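Long-range contacts in probable conserved lipoprotein LPPA (Mycobacterium tuberculosis, PDB 2V7S), which is of unknown function but is a putative membrane-attached lipoprotein found only in pathogenic mycobacteria: residues 94-102 against 112-120; 119-127 against 172-180. All blocks are in the same frame, centred on the assembly; numbering follows the deposited sequence.

Contact 1 (94-102 against 112-120); sequences IQQSDRNGA and ARRPIANSV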
ATOM      1  N   ILE A  94     -27.335  12.846 -13.544  1.00 16.85           N
ATOM      2  CA  ILE A  94     -26.163  12.550 -14.377  1.00 17.78           C
ATOM      3  C   ILE A  94     -25.081  13.641 -14.201  1.00 18.67           C
ATOM      4  O   ILE A  94     -23.875  13.338 -14.094  1.00 17.69           O
ATOM      5  CB  ILE A  94     -26.523  12.466 -15.869  1.00 16.31           C
ATOM      6  CG1 ILE A  94     -27.473  11.309 -16.132  1.00 18.87           C
ATOM      7  CG2 ILE A  94     -25.250  12.317 -16.712  1.00 18.08           C
ATOM      8  CD1 ILE A  94     -26.848   9.917 -16.265  1.00 20.38           C
ATOM      9  N   GLN A  95     -25.518  14.905 -14.195  1.00 20.10           N
ATOM     10  CA  GLN A  95     -24.575  16.028 -14.086  1.00 21.76           C
ATOM     11  C   GLN A  95     -23.820  15.910 -12.764  1.00 21.39           C
ATOM     12  O   GLN A  95     -22.618  16.062 -12.752  1.00 21.53           O
ATOM     13  CB  GLN A  95     -25.263  17.392 -14.208  1.00 21.28           C
ATOM     14  CG  GLN A  95     -25.636  17.771 -15.646  1.00 23.10           C
ATOM     15  CD  GLN A  95     -26.511  19.016 -15.731  1.00 26.01           C
ATOM     16  OE1 GLN A  95     -27.125  19.467 -14.743  1.00 30.54           O
ATOM     17  NE2 GLN A  95     -26.593  19.572 -16.932  1.00 30.46           N
ATOM     18  N   GLN A  96     -24.539  15.646 -11.669  1.00 21.66           N
ATOM     19  CA  GLN A  96     -23.896  15.539 -10.365  1.00 22.46           C
ATOM     20  C   GLN A  96     -22.927  14.357 -10.323  1.00 22.19           C
ATOM     21  O   GLN A  96     -21.835  14.482  -9.826  1.00 21.59           O
ATOM     22  CB  GLN A  96     -24.933  15.393  -9.251  1.00 22.85           C
ATOM     23  CG  GLN A  96     -24.304  15.392  -7.861  1.00 28.37           C
ATOM     24  CD  GLN A  96     -23.596  16.702  -7.573  1.00 34.37           C
ATOM     25  OE1 GLN A  96     -22.371  16.821  -7.741  1.00 37.13           O
ATOM     26  NE2 GLN A  96     -24.370  17.710  -7.170  1.00 37.01           N
ATOM     27  N   SER A  97     -23.359  13.211 -10.837  1.00 22.09           N
ATOM     28  CA  SER A  97     -22.512  12.031 -10.914  1.00 23.50           C
ATOM     29  C   SER A  97     -21.225  12.276 -11.704  1.00 23.18           C
ATOM     30  O   SER A  97     -20.126  11.933 -11.241  1.00 24.16           O
ATOM     31  CB  SER A  97     -23.296  10.853 -11.500  1.00 23.48           C
ATOM     32  OG  SER A  97     -22.476   9.713 -11.538  1.00 27.40           O
ATOM     33  N   ASP A  98     -21.335  12.878 -12.884  1.00 22.93           N
ATOM     34  CA  ASP A  98     -20.137  13.180 -13.661  1.00 23.88           C
ATOM     35  C   ASP A  98     -19.222  14.128 -12.889  1.00 23.61           C
ATOM     36  O   ASP A  98     -18.024  13.909 -12.834  1.00 24.77           O
ATOM     37  CB  ASP A  98     -20.477  13.808 -15.004  1.00 23.30           C
ATOM     38  CG  ASP A  98     -21.247  12.863 -15.911  1.00 25.22           C
ATOM     39  OD1 ASP A  98     -21.269  11.636 -15.628  1.00 27.03           O
ATOM     40  OD2 ASP A  98     -21.848  13.365 -16.881  1.00 27.80           O
ATOM     41  N   ARG A  99     -19.824  15.148 -12.292  1.00 23.70           N
ATOM     42  CA  ARG A  99     -19.109  16.160 -11.491  1.00 26.53           C
ATOM     43  C   ARG A  99     -18.275  15.524 -10.362  1.00 25.34           C
ATOM     44  O   ARG A  99     -17.113  15.875 -10.151  1.00 25.82           O
ATOM     45  CB  ARG A  99     -20.134  17.155 -10.924  1.00 25.88           C
ATOM     46  CG  ARG A  99     -19.568  18.320 -10.134  1.00 30.85           C
ATOM     47  CD  ARG A  99     -20.709  19.198  -9.559  1.00 30.72           C
ATOM     48  NE  ARG A  99     -21.657  19.598 -10.604  1.00 38.74           N
ATOM     49  CZ  ARG A  99     -22.983  19.647 -10.453  1.00 41.04           C
ATOM     50  NH1 ARG A  99     -23.548  19.323  -9.297  1.00 43.30           N
ATOM     51  NH2 ARG A  99     -23.750  20.021 -11.472  1.00 42.31           N
ATOM     52  N   ASN A 100     -18.867  14.567  -9.671  1.00 25.43           N
ATOM     53  CA  ASN A 100     -18.204  13.834  -8.579  1.00 25.62           C
ATOM     54  C   ASN A 100     -17.020  12.937  -8.982  1.00 24.86           C
ATOM     55  O   ASN A 100     -16.195  12.573  -8.139  1.00 24.83           O
ATOM     56  CB  ASN A 100     -19.245  12.970  -7.874  1.00 25.87           C
ATOM     57  CG  ASN A 100     -20.263  13.787  -7.100  1.00 29.44           C
ATOM     58  OD1 ASN A 100     -20.101  15.001  -6.895  1.00 32.42           O
ATOM     59  ND2 ASN A 100     -21.345  13.124  -6.687  1.00 28.83           N
ATOM     60  N   GLY A 101     -16.980  12.526 -10.245  1.00 24.08           N
ATOM     61  CA  GLY A 101     -15.903  11.687 -10.769  1.00 22.75           C
ATOM     62  C   GLY A 101     -15.896  10.228 -10.302  1.00 22.97           C
ATOM     63  O   GLY A 101     -16.851   9.758  -9.690  1.00 22.81           O
ATOM     64  N   ALA A 102     -14.818   9.507 -10.606  1.00 22.94           N
ATOM     65  CA  ALA A 102     -14.706   8.109 -10.246  1.00 23.95           C
ATOM     66  C   ALA A 102     -13.542   7.959  -9.268  1.00 23.64           C
ATOM     67  O   ALA A 102     -12.694   8.857  -9.157  1.00 23.55           O
ATOM     68  CB  ALA A 102     -14.495   7.259 -11.503  1.00 24.56           C
ATOM     69  N   ALA A 112      -7.690  12.232  -4.259  1.00 18.13           N
ATOM     70  CA  ALA A 112      -7.570  12.228  -5.708  1.00 19.20           C
ATOM     71  C   ALA A 112      -8.801  11.534  -6.309  1.00 18.91           C
ATOM     72  O   ALA A 112      -9.414  10.709  -5.644  1.00 19.15           O
ATOM     73  CB  ALA A 112      -6.341  11.504  -6.134  1.00 17.73           C
ATOM     74  N   ARG A 113      -9.179  11.928  -7.523  1.00 20.12           N
ATOM     75  CA  ARG A 113     -10.303  11.304  -8.258  1.00 21.26           C
ATOM     76  C   ARG A 113      -9.936  11.258  -9.721  1.00 20.92           C
ATOM     77  O   ARG A 113      -9.050  12.000 -10.174  1.00 20.12           O
ATOM     78  CB  ARG A 113     -11.603  12.103  -8.086  1.00 20.89           C
ATOM     79  CG  ARG A 113     -12.158  12.068  -6.666  1.00 22.72           C
ATOM     80  CD  ARG A 113     -13.328  13.030  -6.479  1.00 23.88           C
ATOM     81  NE  ARG A 113     -13.571  13.253  -5.062  1.00 23.54           N
ATOM     82  CZ  ARG A 113     -14.724  13.660  -4.536  1.00 27.08           C
ATOM     83  NH1 ARG A 113     -15.782  13.888  -5.320  1.00 29.59           N
ATOM     84  NH2 ARG A 113     -14.830  13.811  -3.217  1.00 27.24           N
ATOM     85  N   ARG A 114     -10.648  10.402 -10.457  1.00 20.97           N
ATOM     86  CA  ARG A 114     -10.514  10.311 -11.898  1.00 20.87           C
ATOM     87  C   ARG A 114     -11.667  11.147 -12.480  1.00 20.90           C
ATOM     88  O   ARG A 114     -12.855  10.892 -12.141  1.00 18.73           O
ATOM     89  CB  ARG A 114     -10.641   8.833 -12.327  1.00 20.71           C
ATOM     90  CG  ARG A 114      -9.497   7.916 -11.812  1.00 19.19           C
ATOM     91  CD  ARG A 114      -9.754   6.457 -12.291  1.00 23.25           C
ATOM     92  NE  ARG A 114      -9.591   6.293 -13.753  1.00 28.68           N
ATOM     93  CZ  ARG A 114     -10.225   5.367 -14.496  1.00 34.70           C
ATOM     94  NH1 ARG A 114     -11.085   4.513 -13.938  1.00 33.58           N
ATOM     95  NH2 ARG A 114     -10.024   5.296 -15.817  1.00 32.81           N
ATOM     96  N   PRO A 115     -11.338  12.175 -13.305  1.00 21.16           N
ATOM     97  CA  PRO A 115     -12.422  12.994 -13.863  1.00 21.46           C
ATOM     98  C   PRO A 115     -13.282  12.202 -14.835  1.00 22.48           C
ATOM     99  O   PRO A 115     -12.789  11.288 -15.484  1.00 22.30           O
ATOM    100  CB  PRO A 115     -11.697  14.110 -14.600  1.00 21.88           C
ATOM    101  CG  PRO A 115     -10.278  13.655 -14.780  1.00 24.25           C
ATOM    102  CD  PRO A 115      -9.998  12.640 -13.715  1.00 19.02           C
ATOM    103  N   ILE A 116     -14.566  12.559 -14.888  1.00 22.26           N
ATOM    104  CA  ILE A 116     -15.497  12.013 -15.858  1.00 22.21           C
ATOM    105  C   ILE A 116     -16.000  13.232 -16.624  1.00 21.75           C
ATOM    106  O   ILE A 116     -16.525  14.216 -16.045  1.00 20.41           O
ATOM    107  CB  ILE A 116     -16.681  11.314 -15.164  1.00 21.49           C
ATOM    108  CG1 ILE A 116     -16.216  10.090 -14.336  1.00 20.29           C
ATOM    109  CG2 ILE A 116     -17.792  10.965 -16.204  1.00 21.85           C
ATOM    110  CD1 ILE A 116     -17.327   9.527 -13.437  1.00 23.03           C
ATOM    111  N   ALA A 117     -15.789  13.214 -17.923  1.00 22.18           N
ATOM    112  CA  ALA A 117     -16.229  14.335 -18.754  1.00 22.03           C
ATOM    113  C   ALA A 117     -17.791  14.417 -18.727  1.00 22.70           C
ATOM    114  O   ALA A 117     -18.480  13.364 -18.610  1.00 22.48           O
ATOM    115  CB  ALA A 117     -15.681  14.134 -20.154  1.00 20.92           C
ATOM    116  N   ASN A 118     -18.379  15.624 -18.797  1.00 22.11           N
ATOM    117  CA  ASN A 118     -19.854  15.694 -18.902  1.00 22.50           C
ATOM    118  C   ASN A 118     -20.283  14.708 -20.000  1.00 22.09           C
ATOM    119  O   ASN A 118     -19.722  14.740 -21.102  1.00 21.33           O
ATOM    120  CB  ASN A 118     -20.335  17.101 -19.268  1.00 22.21           C
ATOM    121  CG  ASN A 118     -20.002  18.148 -18.212  1.00 24.03           C
ATOM    122  OD1 ASN A 118     -19.449  17.858 -17.160  1.00 29.76           O
ATOM    123  ND2 ASN A 118     -20.328  19.382 -18.512  1.00 31.01           N
ATOM    124  N   SER A 119     -21.239  13.836 -19.680  1.00 21.57           N
ATOM    125  CA  SER A 119     -21.788  12.864 -20.630  1.00 22.06           C
ATOM    126  C   SER A 119     -22.401  13.541 -21.876  1.00 20.81           C
ATOM    127  O   SER A 119     -23.085  14.548 -21.774  1.00 20.38           O
ATOM    128  CB  SER A 119     -22.871  12.005 -19.980  1.00 23.10           C
ATOM    129  OG  SER A 119     -22.409  11.437 -18.755  1.00 28.99           O
ATOM    130  N   VAL A 120     -22.134  12.951 -23.036  1.00 20.17           N
ATOM    131  CA  VAL A 120     -22.593  13.444 -24.318  1.00 19.63           C
ATOM    132  C   VAL A 120     -23.688  12.482 -24.779  1.00 20.84           C
ATOM    133  O   VAL A 120     -23.482  11.264 -24.725  1.00 18.65           O
ATOM    134  CB  VAL A 120     -21.452  13.482 -25.345  1.00 20.28           C
ATOM    135  CG1 VAL A 120     -22.022  13.568 -26.774  1.00 18.55           C
ATOM    136  CG2 VAL A 120     -20.491  14.697 -25.086  1.00 19.82           C
TER
HETATM  137  O   HOH W   1     -21.522  17.622 -14.830  1.00 24.99           O
HETATM  138  O   HOH W   2     -15.443  14.517 -12.959  1.00 18.05           O
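The carboxylate of Asp98 is met from above its plane by the backbone N of Ser119, which donates to OD2 over 2.9 Å. The guanidinium of Arg113 turns an edge to the backbone O of Asn100: the extended side chain brings NH1 to that oxygen at 3.1 Å, in the carbonyl plane and on a lone pair, with the acceptor tilted 21° from the guanidinium plane, while NE is bonded to Ala109 O. The motif is a helix end running into an antiparallel strand pair. Helix 92-100 stops at Gly101, whose positive phi (72°) turns the chain out of the helix and into strand 102-103, an outer strand of a three-stranded sheet. There Ala102 and Arg114 form a hydrogen-bonded pair, with N-to-O distances of 2.9 Å in both directions.

Beyond the pair, residues 115-119 run back along the helix. Ile116 fills the angle between helix end and strand; its CD1 touches Gly101 C at 3.5 Å and the CB of Ala102, while CG2 lies against OD1 of Asp98. Arg114 points its charged end away, to the carbonyl oxygens of Gly185 and Gly168. With CG anti to its carbonyl carbon (chi1 -64°), Asp98 directs its carboxylate to the backbone of residues 118-119. The side chain is buried and also touches Arg63 of helix 59-80. Two waters complete the seam: one donates to both Gln95 O and Asn118 OD1, and the other accepts from Ile116 N while donating to Asp98 O at 2.7 Å. Ser119 OG also lies 2.7 Å from Asp98 OD2, its single proton within reach of Asn182 OD1 as well.

Contact 2 (119-127 against 172-180); sequences SVMFGATFS and RLLQIKFAT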
ATOM      1  N   SER A 119     -21.239  13.836 -19.680  1.00 21.57           N
ATOM      2  CA  SER A 119     -21.788  12.864 -20.630  1.00 22.06           C
ATOM      3  C   SER A 119     -22.401  13.541 -21.876  1.00 20.81           C
ATOM      4  O   SER A 119     -23.085  14.548 -21.774  1.00 20.38           O
ATOM      5  CB  SER A 119     -22.871  12.005 -19.980  1.00 23.10           C
ATOM      6  OG  SER A 119     -22.409  11.437 -18.755  1.00 28.99           O
ATOM      7  N   VAL A 120     -22.134  12.951 -23.036  1.00 20.17           N
ATOM      8  CA  VAL A 120     -22.593  13.444 -24.318  1.00 19.63           C
ATOM      9  C   VAL A 120     -23.688  12.482 -24.779  1.00 20.84           C
ATOM     10  O   VAL A 120     -23.482  11.264 -24.725  1.00 18.65           O
ATOM     11  CB  VAL A 120     -21.452  13.482 -25.345  1.00 20.28           C
ATOM     12  CG1 VAL A 120     -22.022  13.568 -26.774  1.00 18.55           C
ATOM     13  CG2 VAL A 120     -20.491  14.697 -25.086  1.00 19.82           C
HETATM   14  N   MSE A 121     -24.846  13.024 -25.191  1.00 18.94           N
HETATM   15  CA  MSE A 121     -25.936  12.221 -25.760  1.00 21.17           C
HETATM   16  C   MSE A 121     -26.120  12.569 -27.243  1.00 20.92           C
HETATM   17  O   MSE A 121     -26.341  13.744 -27.561  1.00 19.60           O
HETATM   18  CB  MSE A 121     -27.232  12.601 -25.061  1.00 21.09           C
HETATM   19  CG  MSE A 121     -28.454  11.915 -25.658  1.00 30.22           C
HETATM   20 SE   MSE A 121     -28.511  10.086 -25.016  1.00 51.28          SE
HETATM   21  CE  MSE A 121     -28.932  10.520 -23.111  1.00 41.31           C
ATOM     22  N   PHE A 122     -26.096  11.582 -28.145  1.00 20.08           N
ATOM     23  CA  PHE A 122     -26.281  11.898 -29.579  1.00 18.89           C
ATOM     24  C   PHE A 122     -27.784  11.858 -29.898  1.00 18.55           C
ATOM     25  O   PHE A 122     -28.536  11.192 -29.210  1.00 18.80           O
ATOM     26  CB  PHE A 122     -25.480  10.958 -30.498  1.00 18.04           C
ATOM     27  CG  PHE A 122     -23.974  11.150 -30.384  1.00 19.76           C
ATOM     28  CD1 PHE A 122     -23.228  10.333 -29.540  1.00 19.65           C
ATOM     29  CD2 PHE A 122     -23.331  12.144 -31.114  1.00 19.11           C
ATOM     30  CE1 PHE A 122     -21.832  10.519 -29.412  1.00 19.10           C
ATOM     31  CE2 PHE A 122     -21.921  12.364 -30.979  1.00 19.90           C
ATOM     32  CZ  PHE A 122     -21.194  11.501 -30.129  1.00 18.90           C
ATOM     33  N   GLY A 123     -28.205  12.630 -30.890  1.00 18.83           N
ATOM     34  CA  GLY A 123     -29.622  12.755 -31.236  1.00 17.56           C
ATOM     35  C   GLY A 123     -30.128  11.494 -31.908  1.00 18.34           C
ATOM     36  O   GLY A 123     -31.204  10.951 -31.549  1.00 19.44           O
ATOM     37  N   ALA A 124     -29.367  11.030 -32.888  1.00 17.57           N
ATOM     38  CA  ALA A 124     -29.743   9.852 -33.681  1.00 17.88           C
ATOM     39  C   ALA A 124     -28.852   8.666 -33.341  1.00 17.93           C
ATOM     40  O   ALA A 124     -27.700   8.851 -32.864  1.00 18.46           O
ATOM     41  CB  ALA A 124     -29.638  10.164 -35.173  1.00 18.74           C
ATOM     42  N   THR A 125     -29.351   7.455 -33.584  1.00 17.73           N
ATOM     43  CA  THR A 125     -28.465   6.295 -33.466  1.00 18.88           C
ATOM     44  C   THR A 125     -27.603   6.216 -34.745  1.00 18.75           C
ATOM     45  O   THR A 125     -27.974   6.779 -35.784  1.00 18.20           O
ATOM     46  CB  THR A 125     -29.238   4.990 -33.227  1.00 18.97           C
ATOM     47  OG1 THR A 125     -30.178   4.778 -34.271  1.00 18.85           O
ATOM     48  CG2 THR A 125     -29.997   5.060 -31.889  1.00 19.69           C
ATOM     49  N   PHE A 126     -26.495   5.496 -34.656  1.00 17.14           N
ATOM     50  CA  PHE A 126     -25.556   5.338 -35.759  1.00 17.62           C
ATOM     51  C   PHE A 126     -25.853   4.032 -36.479  1.00 17.98           C
ATOM     52  O   PHE A 126     -26.151   3.025 -35.832  1.00 16.95           O
ATOM     53  CB  PHE A 126     -24.134   5.245 -35.186  1.00 17.66           C
ATOM     54  CG  PHE A 126     -23.659   6.500 -34.520  1.00 19.86           C
ATOM     55  CD1 PHE A 126     -23.785   6.671 -33.150  1.00 18.85           C
ATOM     56  CD2 PHE A 126     -23.020   7.508 -35.259  1.00 21.78           C
ATOM     57  CE1 PHE A 126     -23.315   7.843 -32.517  1.00 19.26           C
ATOM     58  CE2 PHE A 126     -22.567   8.696 -34.632  1.00 20.50           C
ATOM     59  CZ  PHE A 126     -22.714   8.852 -33.245  1.00 19.78           C
ATOM     60  N   SER A 127     -25.788   4.050 -37.811  1.00 18.88           N
ATOM     61  CA  SER A 127     -25.702   2.811 -38.589  1.00 19.43           C
ATOM     62  C   SER A 127     -24.317   2.198 -38.333  1.00 19.50           C
ATOM     63  O   SER A 127     -23.468   2.821 -37.692  1.00 18.58           O
ATOM     64  CB  SER A 127     -25.848   3.117 -40.080  1.00 19.58           C
ATOM     65  OG  SER A 127     -24.683   3.823 -40.508  1.00 20.49           O
ATOM     66  N   ARG A 172     -15.379   5.952 -24.394  1.00 19.89           N
ATOM     67  CA  ARG A 172     -16.361   4.933 -24.776  1.00 19.48           C
ATOM     68  C   ARG A 172     -17.552   5.541 -25.522  1.00 19.83           C
ATOM     69  O   ARG A 172     -18.207   6.469 -25.029  1.00 16.89           O
ATOM     70  CB  ARG A 172     -16.887   4.193 -23.549  1.00 20.64           C
ATOM     71  CG  ARG A 172     -17.582   2.889 -23.943  1.00 22.27           C
ATOM     72  CD  ARG A 172     -18.071   2.130 -22.725  1.00 25.43           C
ATOM     73  NE  ARG A 172     -18.633   0.848 -23.125  1.00 26.37           N
ATOM     74  CZ  ARG A 172     -19.224  -0.007 -22.297  1.00 29.72           C
ATOM     75  NH1 ARG A 172     -19.691  -1.154 -22.766  1.00 28.38           N
ATOM     76  NH2 ARG A 172     -19.360   0.294 -21.003  1.00 29.46           N
ATOM     77  N   LEU A 173     -17.793   4.989 -26.702  1.00 19.35           N
ATOM     78  CA  LEU A 173     -18.931   5.308 -27.506  1.00 21.42           C
ATOM     79  C   LEU A 173     -19.808   4.059 -27.478  1.00 20.64           C
ATOM     80  O   LEU A 173     -19.437   3.021 -28.023  1.00 20.13           O
ATOM     81  CB  LEU A 173     -18.461   5.648 -28.938  1.00 21.19           C
ATOM     82  CG  LEU A 173     -19.481   6.044 -29.998  1.00 23.94           C
ATOM     83  CD1 LEU A 173     -19.999   7.427 -29.643  1.00 21.50           C
ATOM     84  CD2 LEU A 173     -18.831   6.074 -31.401  1.00 24.02           C
ATOM     85  N   LEU A 174     -20.960   4.154 -26.812  1.00 20.29           N
ATOM     86  CA  LEU A 174     -21.819   3.023 -26.620  1.00 19.99           C
ATOM     87  C   LEU A 174     -23.216   3.338 -27.116  1.00 19.28           C
ATOM     88  O   LEU A 174     -23.757   4.389 -26.823  1.00 19.68           O
ATOM     89  CB  LEU A 174     -21.876   2.649 -25.126  1.00 19.30           C
ATOM     90  CG  LEU A 174     -22.864   1.565 -24.683  1.00 19.98           C
ATOM     91  CD1 LEU A 174     -22.501   0.187 -25.201  1.00 17.90           C
ATOM     92  CD2 LEU A 174     -22.935   1.538 -23.161  1.00 21.02           C
ATOM     93  N   GLN A 175     -23.806   2.394 -27.823  1.00 18.37           N
ATOM     94  CA  GLN A 175     -25.151   2.544 -28.323  1.00 17.62           C
ATOM     95  C   GLN A 175     -25.897   1.270 -28.074  1.00 18.19           C
ATOM     96  O   GLN A 175     -25.507   0.210 -28.589  1.00 17.48           O
ATOM     97  CB  GLN A 175     -25.139   2.807 -29.819  1.00 17.68           C
ATOM     98  CG  GLN A 175     -26.543   2.766 -30.483  1.00 17.53           C
ATOM     99  CD  GLN A 175     -26.467   3.084 -31.961  1.00 17.67           C
ATOM    100  OE1 GLN A 175     -26.797   2.262 -32.846  1.00 21.32           O
ATOM    101  NE2 GLN A 175     -26.028   4.251 -32.241  1.00 14.04           N
ATOM    102  N   ILE A 176     -26.962   1.367 -27.296  1.00 17.11           N
ATOM    103  CA  ILE A 176     -27.894   0.287 -27.201  1.00 18.90           C
ATOM    104  C   ILE A 176     -29.211   0.768 -27.849  1.00 18.66           C
ATOM    105  O   ILE A 176     -29.493   0.455 -29.035  1.00 18.75           O
ATOM    106  CB  ILE A 176     -28.075  -0.189 -25.716  1.00 18.83           C
ATOM    107  CG1 ILE A 176     -26.719  -0.350 -25.023  1.00 21.88           C
ATOM    108  CG2 ILE A 176     -28.932  -1.472 -25.635  1.00 21.60           C
ATOM    109  CD1 ILE A 176     -25.843  -1.395 -25.651  1.00 25.51           C
ATOM    110  N   LYS A 177     -30.010   1.505 -27.073  1.00 18.34           N
ATOM    111  CA  LYS A 177     -31.260   2.098 -27.580  1.00 18.50           C
ATOM    112  C   LYS A 177     -30.987   3.517 -28.096  1.00 18.35           C
ATOM    113  O   LYS A 177     -31.669   4.016 -29.000  1.00 19.07           O
ATOM    114  CB  LYS A 177     -32.333   2.085 -26.481  1.00 18.58           C
ATOM    115  CG  LYS A 177     -32.687   0.681 -26.034  1.00 20.81           C
ATOM    116  CD  LYS A 177     -33.892   0.642 -25.117  1.00 25.38           C
ATOM    117  CE  LYS A 177     -34.276  -0.791 -24.815  1.00 28.79           C
ATOM    118  NZ  LYS A 177     -35.759  -0.931 -24.720  1.00 29.11           N
ATOM    119  N   PHE A 178     -29.955   4.146 -27.542  1.00 17.57           N
ATOM    120  CA  PHE A 178     -29.537   5.517 -27.913  1.00 17.31           C
ATOM    121  C   PHE A 178     -28.024   5.540 -27.726  1.00 17.42           C
ATOM    122  O   PHE A 178     -27.501   4.665 -27.038  1.00 17.46           O
ATOM    123  CB  PHE A 178     -30.219   6.584 -27.032  1.00 17.01           C
ATOM    124  CG  PHE A 178     -30.086   6.337 -25.532  1.00 18.12           C
ATOM    125  CD1 PHE A 178     -30.993   5.545 -24.878  1.00 16.98           C
ATOM    126  CD2 PHE A 178     -29.035   6.923 -24.798  1.00 20.60           C
ATOM    127  CE1 PHE A 178     -30.868   5.278 -23.507  1.00 19.59           C
ATOM    128  CE2 PHE A 178     -28.911   6.695 -23.413  1.00 19.60           C
ATOM    129  CZ  PHE A 178     -29.809   5.849 -22.776  1.00 15.79           C
ATOM    130  N   ALA A 179     -27.333   6.511 -28.338  1.00 17.27           N
ATOM    131  CA  ALA A 179     -25.889   6.558 -28.315  1.00 17.47           C
ATOM    132  C   ALA A 179     -25.305   7.633 -27.399  1.00 18.59           C
ATOM    133  O   ALA A 179     -25.782   8.769 -27.376  1.00 16.98           O
ATOM    134  CB  ALA A 179     -25.335   6.715 -29.728  1.00 18.37           C
ATOM    135  N   THR A 180     -24.267   7.258 -26.648  1.00 18.54           N
ATOM    136  CA  THR A 180     -23.610   8.196 -25.749  1.00 20.22           C
ATOM    137  C   THR A 180     -22.116   8.132 -25.983  1.00 20.20           C
ATOM    138  O   THR A 180     -21.605   7.149 -26.513  1.00 19.42           O
ATOM    139  CB  THR A 180     -23.918   7.851 -24.261  1.00 21.22           C
ATOM    140  OG1 THR A 180     -23.523   6.491 -23.985  1.00 22.32           O
ATOM    141  CG2 THR A 180     -25.417   8.010 -23.964  1.00 21.81           C
TER
HETATM  142  O   HOH W   3     -28.627   8.190 -29.971  1.00 16.51           O
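Selenium of the selenomethionine Met121 lies 4.3 Å from the centroid of the Phe178 ring, a Met-aromatic contact made obliquely. Bends at chi2 (78°) and chi3 fold the Met121 chain so that SE and CE both reach this ring. Met121 and Thr180 are a non-hydrogen-bonded antiparallel pair, with Thr180 CG2 also against SE. Next to them, Phe122 N donates almost straight to Ala179 O at 2.9 Å. Ala179 CB abuts the edge of the Phe126 ring at CE1 (3.6 Å), and Leu173 CD1 packs on CE1 of Phe122. Gln175, extended beyond CG, lies along residues 125-126, its amide at the Phe126 ring edge and 11° from the ring plane. CZ of Phe126 sits over the centre of one face of Phe122, and Val120 CG1 covers part of the opposite face. Past the pair the strands part, and a water accepts from Ala179 N while donating to Phe122 O. Helices 59-80 and 128-143 lie over the aromatic side of this six-stranded antiparallel sheet, with Val77 touching both rings. The Phe122, Phe126, Leu173 and Ala179 side is apolar and buried, consistent with cohesion there coming mainly from apolar burial, while the straight Phe122-Ala179 bond sets the register.

How the contacts relate
The two contacts follow one another along the chain: contact 1 is complete, but for the shared Ser119 and Val120, when contact 2 starts. Their centres are about 18 Å apart, and apart from this overlap they do not touch. Contact 1 belongs to helix 92-100 and the small three-stranded sheet, its centre about 8 Å from that of the chain and close to the Cys104-Cys187 disulfide. Contact 2 lies toward one end of the molecule, where strand 120-122 joins strand 179-184 in the six-stranded sheet. Residues 115-119 therefore lead from one sheet to the other. Strand 179-184 also touches Ile116 and Ala117 of contact 1, and helix 59-80 touches residues of both contacts, consistent with the two sheets packing as one unit.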